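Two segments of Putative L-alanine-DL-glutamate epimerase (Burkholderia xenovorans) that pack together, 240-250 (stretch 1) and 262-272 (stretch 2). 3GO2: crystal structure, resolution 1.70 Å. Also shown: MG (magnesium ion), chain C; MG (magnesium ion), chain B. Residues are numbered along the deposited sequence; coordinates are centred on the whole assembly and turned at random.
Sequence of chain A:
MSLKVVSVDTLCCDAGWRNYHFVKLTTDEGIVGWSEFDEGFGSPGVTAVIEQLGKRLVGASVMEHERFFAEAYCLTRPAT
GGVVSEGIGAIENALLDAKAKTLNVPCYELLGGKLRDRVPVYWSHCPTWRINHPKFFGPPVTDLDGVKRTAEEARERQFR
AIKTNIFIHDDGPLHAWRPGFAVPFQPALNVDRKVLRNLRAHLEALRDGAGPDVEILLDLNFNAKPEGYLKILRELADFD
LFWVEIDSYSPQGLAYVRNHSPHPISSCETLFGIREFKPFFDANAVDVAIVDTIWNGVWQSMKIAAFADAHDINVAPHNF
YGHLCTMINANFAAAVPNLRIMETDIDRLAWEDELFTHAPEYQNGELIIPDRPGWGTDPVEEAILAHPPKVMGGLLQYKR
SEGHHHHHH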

# COMPACT_ATOMS: atom_id res chain seq x y z
N ASP A 240 -22.85 -17.95 -20.06
CA ASP A 240 -22.37 -16.81 -20.81
C ASP A 240 -23.16 -15.56 -20.41
O ASP A 240 -24.31 -15.42 -20.79
CB ASP A 240 -22.54 -17.07 -22.30
CG ASP A 240 -22.09 -15.92 -23.16
OD1 ASP A 240 -21.18 -15.16 -22.76
OD2 ASP A 240 -22.64 -15.80 -24.28
N LEU A 241 -22.56 -14.68 -19.60
CA LEU A 241 -23.24 -13.45 -19.17
C LEU A 241 -22.48 -12.20 -19.61
O LEU A 241 -21.27 -12.08 -19.39
CB LEU A 241 -23.41 -13.41 -17.64
CG LEU A 241 -24.20 -14.58 -17.05
CD1 LEU A 241 -24.12 -14.66 -15.53
CD2 LEU A 241 -25.65 -14.45 -17.50
N PHE A 242 -23.21 -11.27 -20.19
CA PHE A 242 -22.67 -10.01 -20.70
C PHE A 242 -22.11 -9.20 -19.54
O PHE A 242 -21.03 -8.64 -19.61
CB PHE A 242 -23.80 -9.27 -21.39
CG PHE A 242 -23.44 -7.94 -21.97
CD1 PHE A 242 -23.25 -7.79 -23.34
CD2 PHE A 242 -23.40 -6.80 -21.19
CE1 PHE A 242 -22.99 -6.55 -23.87
CE2 PHE A 242 -23.11 -5.56 -21.73
CZ PHE A 242 -22.93 -5.43 -23.07
N TRP A 243 -22.87 -9.18 -18.44
CA TRP A 243 -22.38 -8.68 -17.19
C TRP A 243 -23.21 -9.23 -16.03
O TRP A 243 -24.36 -9.66 -16.21
CB TRP A 243 -22.28 -7.14 -17.16
CG TRP A 243 -23.51 -6.28 -16.98
CD1 TRP A 243 -24.58 -6.50 -16.15
CD2 TRP A 243 -23.71 -5.00 -17.56
NE1 TRP A 243 -25.45 -5.44 -16.21
CE2 TRP A 243 -24.93 -4.49 -17.06
CE3 TRP A 243 -22.95 -4.20 -18.45
CZ2 TRP A 243 -25.42 -3.25 -17.43
CZ3 TRP A 243 -23.44 -2.98 -18.82
CH2 TRP A 243 -24.68 -2.50 -18.31
N VAL A 244 -22.62 -9.17 -14.84
CA VAL A 244 -23.34 -9.37 -13.59
C VAL A 244 -23.22 -8.05 -12.83
O VAL A 244 -22.13 -7.54 -12.57
CB VAL A 244 -22.78 -10.50 -12.74
CG1 VAL A 244 -23.55 -10.62 -11.42
CG2 VAL A 244 -22.81 -11.79 -13.51
N GLU A 245 -24.38 -7.47 -12.53
CA GLU A 245 -24.49 -6.15 -11.96
C GLU A 245 -24.74 -6.23 -10.47
O GLU A 245 -25.70 -6.89 -10.02
CB GLU A 245 -25.64 -5.42 -12.67
CG GLU A 245 -25.82 -3.99 -12.34
CD GLU A 245 -26.88 -3.32 -13.26
OE1 GLU A 245 -27.34 -2.22 -12.89
OE2 GLU A 245 -27.22 -3.85 -14.34
N ILE A 246 -23.85 -5.59 -9.71
CA ILE A 246 -23.85 -5.65 -8.26
C ILE A 246 -23.67 -4.24 -7.71
O ILE A 246 -22.63 -3.65 -7.94
CB ILE A 246 -22.71 -6.53 -7.73
CG1 ILE A 246 -22.85 -7.98 -8.22
CG2 ILE A 246 -22.65 -6.47 -6.17
CD1 ILE A 246 -21.67 -8.91 -7.89
N ASP A 247 -24.67 -3.72 -7.01
CA ASP A 247 -24.55 -2.46 -6.31
C ASP A 247 -23.98 -2.72 -4.92
O ASP A 247 -24.37 -3.68 -4.25
CB ASP A 247 -25.89 -1.75 -6.25
CG ASP A 247 -26.39 -1.38 -7.60
OD1 ASP A 247 -25.68 -0.64 -8.31
OD2 ASP A 247 -27.48 -1.86 -7.96
N SER A 248 -23.06 -1.87 -4.50
CA SER A 248 -22.36 -2.05 -3.24
C SER A 248 -21.81 -0.73 -2.77
O SER A 248 -21.31 0.07 -3.58
CB SER A 248 -21.18 -3.00 -3.47
OG SER A 248 -20.46 -3.22 -2.26
N TYR A 249 -21.82 -0.54 -1.44
CA TYR A 249 -21.14 0.57 -0.82
C TYR A 249 -19.80 0.14 -0.18
O TYR A 249 -19.24 0.85 0.67
CB TYR A 249 -22.07 1.20 0.19
CG TYR A 249 -23.28 1.86 -0.45
CD1 TYR A 249 -23.11 2.78 -1.46
CD2 TYR A 249 -24.58 1.58 -0.03
CE1 TYR A 249 -24.18 3.42 -2.04
CE2 TYR A 249 -25.67 2.23 -0.62
CZ TYR A 249 -25.44 3.15 -1.62
OH TYR A 249 -26.48 3.82 -2.23
N SER A 250 -19.30 -1.02 -0.59
CA SER A 250 -17.99 -1.51 -0.20
C SER A 250 -17.07 -1.68 -1.41
O SER A 250 -17.09 -2.74 -2.06
CB SER A 250 -18.10 -2.86 0.49
OG SER A 250 -16.77 -3.32 0.84
MG MG C . -26.33 5.90 -3.52
MG MG B . -29.79 -1.98 -11.97
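Stretch 2, residues 262-272: PHPISSCETLF

The most unusual feature of this contact is a cluster of carboxylates: Glu245 OE1 lies 2.9 Å from Glu269 OE2, and Asp247 OD2 lies 3.7 Å from Glu269 OE1. Neither pair is a salt bridge, since all three side chains are acids; the magnesium ion of chain B lies 2.6 Å from Glu269 OE2, beside the acids. Water 4, 2.4 Å from that ion, donates to Asp247 OD2 at 2.6 Å.

Stretch 2 runs beside stretch 1 as a parallel strand. Residues 265-267 are extended, with phi/psi of -109/130 at Ile265, -114/152 at Ser266 and -162/-178 at Ser267. Their axis makes an angle of 37° with that of the strand around Val244 (signed crossing angle -37°) and approaches it to 4.6 Å. The register pairs Val244 with Ile265 (CA to CA 5.0 Å) and Glu245 with Ser266 (CA to CA 4.6 Å). Three backbone hydrogen bonds fix it (N-H...O angles 160-168°): Val244 N to Pro264 O, 2.8 Å; Ser266 N to Val244 O, 3.0 Å; and Ile246 N to Ser266 O, 3.0 Å. Ser267 extends the ladder with its side chain, chi1 in the t well, as OG donates to Ile246 O at 2.5 Å.

The side chains of Val244 and Ile265 share one face of the sheet, where Val244 CB is 4.0 Å from Ile265 CD1. Glu245 and Ser266 share the other. There Ser266 CB sits 3.8 Å from the centroid of the five-membered ring of Trp243, only 15° off its normal, so the contact is over the ring face. Trp243 NE1 is 3.2 Å from Ser266 OG, but the angle is too poor for a hydrogen bond.

Before the strand, His263 points toward stretch 1, and Leu241 CD1 stands over its ring at 3.9 Å from the centroid. Water 1 joins the same residues, 2.7 Å from both Leu241 O and His263 ND1.

After Ser267 the chain leaves the extended path in a type I turn from Cys268 to Leu271, closed by Leu271 N to Cys268 O at 3.0 Å. Asp247 OD1 faces this turn through water 2, which donates to it at 2.7 Å and accepts from Glu269 N at 3.1 Å. At the end, Thr270 OG1 makes a weak hydrogen bond to Tyr249 OH (3.3 Å), and Leu271 CD2 lies at the tyrosine ring edge, 4.1 Å from Tyr249 CE1.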

# COMPACT_ATOMS: atom_id res chain seq x y z
N PRO A 262 -15.75 -14.81 -13.14
CA PRO A 262 -15.45 -15.15 -14.53
C PRO A 262 -16.33 -14.37 -15.49
O PRO A 262 -16.25 -14.56 -16.69
CB PRO A 262 -15.79 -16.64 -14.60
CG PRO A 262 -16.94 -16.78 -13.69
CD PRO A 262 -16.68 -15.78 -12.54
N HIS A 263 -17.16 -13.48 -14.94
CA HIS A 263 -18.02 -12.60 -15.72
C HIS A 263 -17.67 -11.13 -15.53
O HIS A 263 -17.20 -10.74 -14.47
CB HIS A 263 -19.46 -12.74 -15.25
CG HIS A 263 -19.95 -14.15 -15.24
ND1 HIS A 263 -19.96 -14.92 -16.37
CD2 HIS A 263 -20.42 -14.92 -14.24
CE1 HIS A 263 -20.43 -16.12 -16.07
NE2 HIS A 263 -20.72 -16.15 -14.79
N PRO A 264 -17.95 -10.30 -16.53
CA PRO A 264 -17.78 -8.86 -16.33
C PRO A 264 -18.70 -8.37 -15.21
O PRO A 264 -19.85 -8.81 -15.14
CB PRO A 264 -18.18 -8.26 -17.70
CG PRO A 264 -18.03 -9.43 -18.67
CD PRO A 264 -18.38 -10.64 -17.90
N ILE A 265 -18.19 -7.49 -14.36
CA ILE A 265 -18.97 -6.92 -13.25
C ILE A 265 -19.27 -5.47 -13.55
O ILE A 265 -18.38 -4.68 -13.91
CB ILE A 265 -18.21 -7.00 -11.91
CG1 ILE A 265 -17.94 -8.47 -11.55
CG2 ILE A 265 -18.96 -6.29 -10.77
CD1 ILE A 265 -19.16 -9.32 -11.37
N SER A 266 -20.54 -5.11 -13.43
CA SER A 266 -20.94 -3.72 -13.54
C SER A 266 -21.48 -3.23 -12.20
O SER A 266 -21.98 -4.01 -11.39
CB SER A 266 -21.97 -3.56 -14.63
OG SER A 266 -23.15 -4.23 -14.30
N SER A 267 -21.35 -1.93 -11.96
CA SER A 267 -21.84 -1.34 -10.73
C SER A 267 -21.96 0.17 -10.91
O SER A 267 -21.70 0.70 -11.98
CB SER A 267 -20.89 -1.65 -9.55
OG SER A 267 -21.49 -1.41 -8.29
N CYS A 268 -22.36 0.83 -9.84
CA CYS A 268 -22.21 2.29 -9.65
C CYS A 268 -23.45 3.11 -9.98
O CYS A 268 -23.38 4.33 -9.86
CB CYS A 268 -21.02 2.88 -10.37
SG CYS A 268 -19.45 2.02 -10.11
N GLU A 269 -24.57 2.47 -10.34
CA GLU A 269 -25.75 3.21 -10.79
C GLU A 269 -26.35 4.11 -9.72
O GLU A 269 -27.18 4.97 -10.05
CB GLU A 269 -26.84 2.27 -11.33
CG GLU A 269 -27.66 1.56 -10.27
CD GLU A 269 -28.66 0.61 -10.86
OE1 GLU A 269 -29.56 0.22 -10.13
OE2 GLU A 269 -28.56 0.27 -12.04
N THR A 270 -25.96 3.93 -8.46
CA THR A 270 -26.52 4.68 -7.37
C THR A 270 -25.57 5.75 -6.85
O THR A 270 -25.85 6.34 -5.79
CB THR A 270 -27.04 3.80 -6.22
OG1 THR A 270 -25.94 3.28 -5.45
CG2 THR A 270 -27.92 2.68 -6.74
N LEU A 271 -24.46 5.98 -7.54
CA LEU A 271 -23.40 6.86 -7.05
C LEU A 271 -23.43 8.24 -7.73
O LEU A 271 -23.88 8.40 -8.88
CB LEU A 271 -22.04 6.23 -7.30
CG LEU A 271 -21.79 4.85 -6.73
CD1 LEU A 271 -20.32 4.41 -7.05
CD2 LEU A 271 -22.08 4.81 -5.23
N PHE A 272 -22.89 9.22 -7.01
CA PHE A 272 -22.88 10.62 -7.41
C PHE A 272 -21.46 11.20 -7.49
O PHE A 272 -20.72 11.22 -6.50
CB PHE A 272 -23.68 11.48 -6.41
CG PHE A 272 -25.12 11.12 -6.33
CD1 PHE A 272 -26.07 11.82 -7.05
CD2 PHE A 272 -25.54 10.11 -5.49
CE1 PHE A 272 -27.41 11.49 -6.94
CE2 PHE A 272 -26.86 9.78 -5.39
CZ PHE A 272 -27.80 10.48 -6.12
O HOH W 1 -19.53 -14.11 -18.92
O HOH W 2 -25.12 -0.48 -10.93
O HOH W 3 -24.41 1.59 -7.16
O HOH W 4 -28.17 -2.63 -10.35
O HOH W 5 -21.98 0.51 -6.24
O HOH W 6 -31.27 -1.61 -11.03
O HOH W 7 -26.90 7.84 -2.29
O HOH W 8 -24.04 6.71 -2.83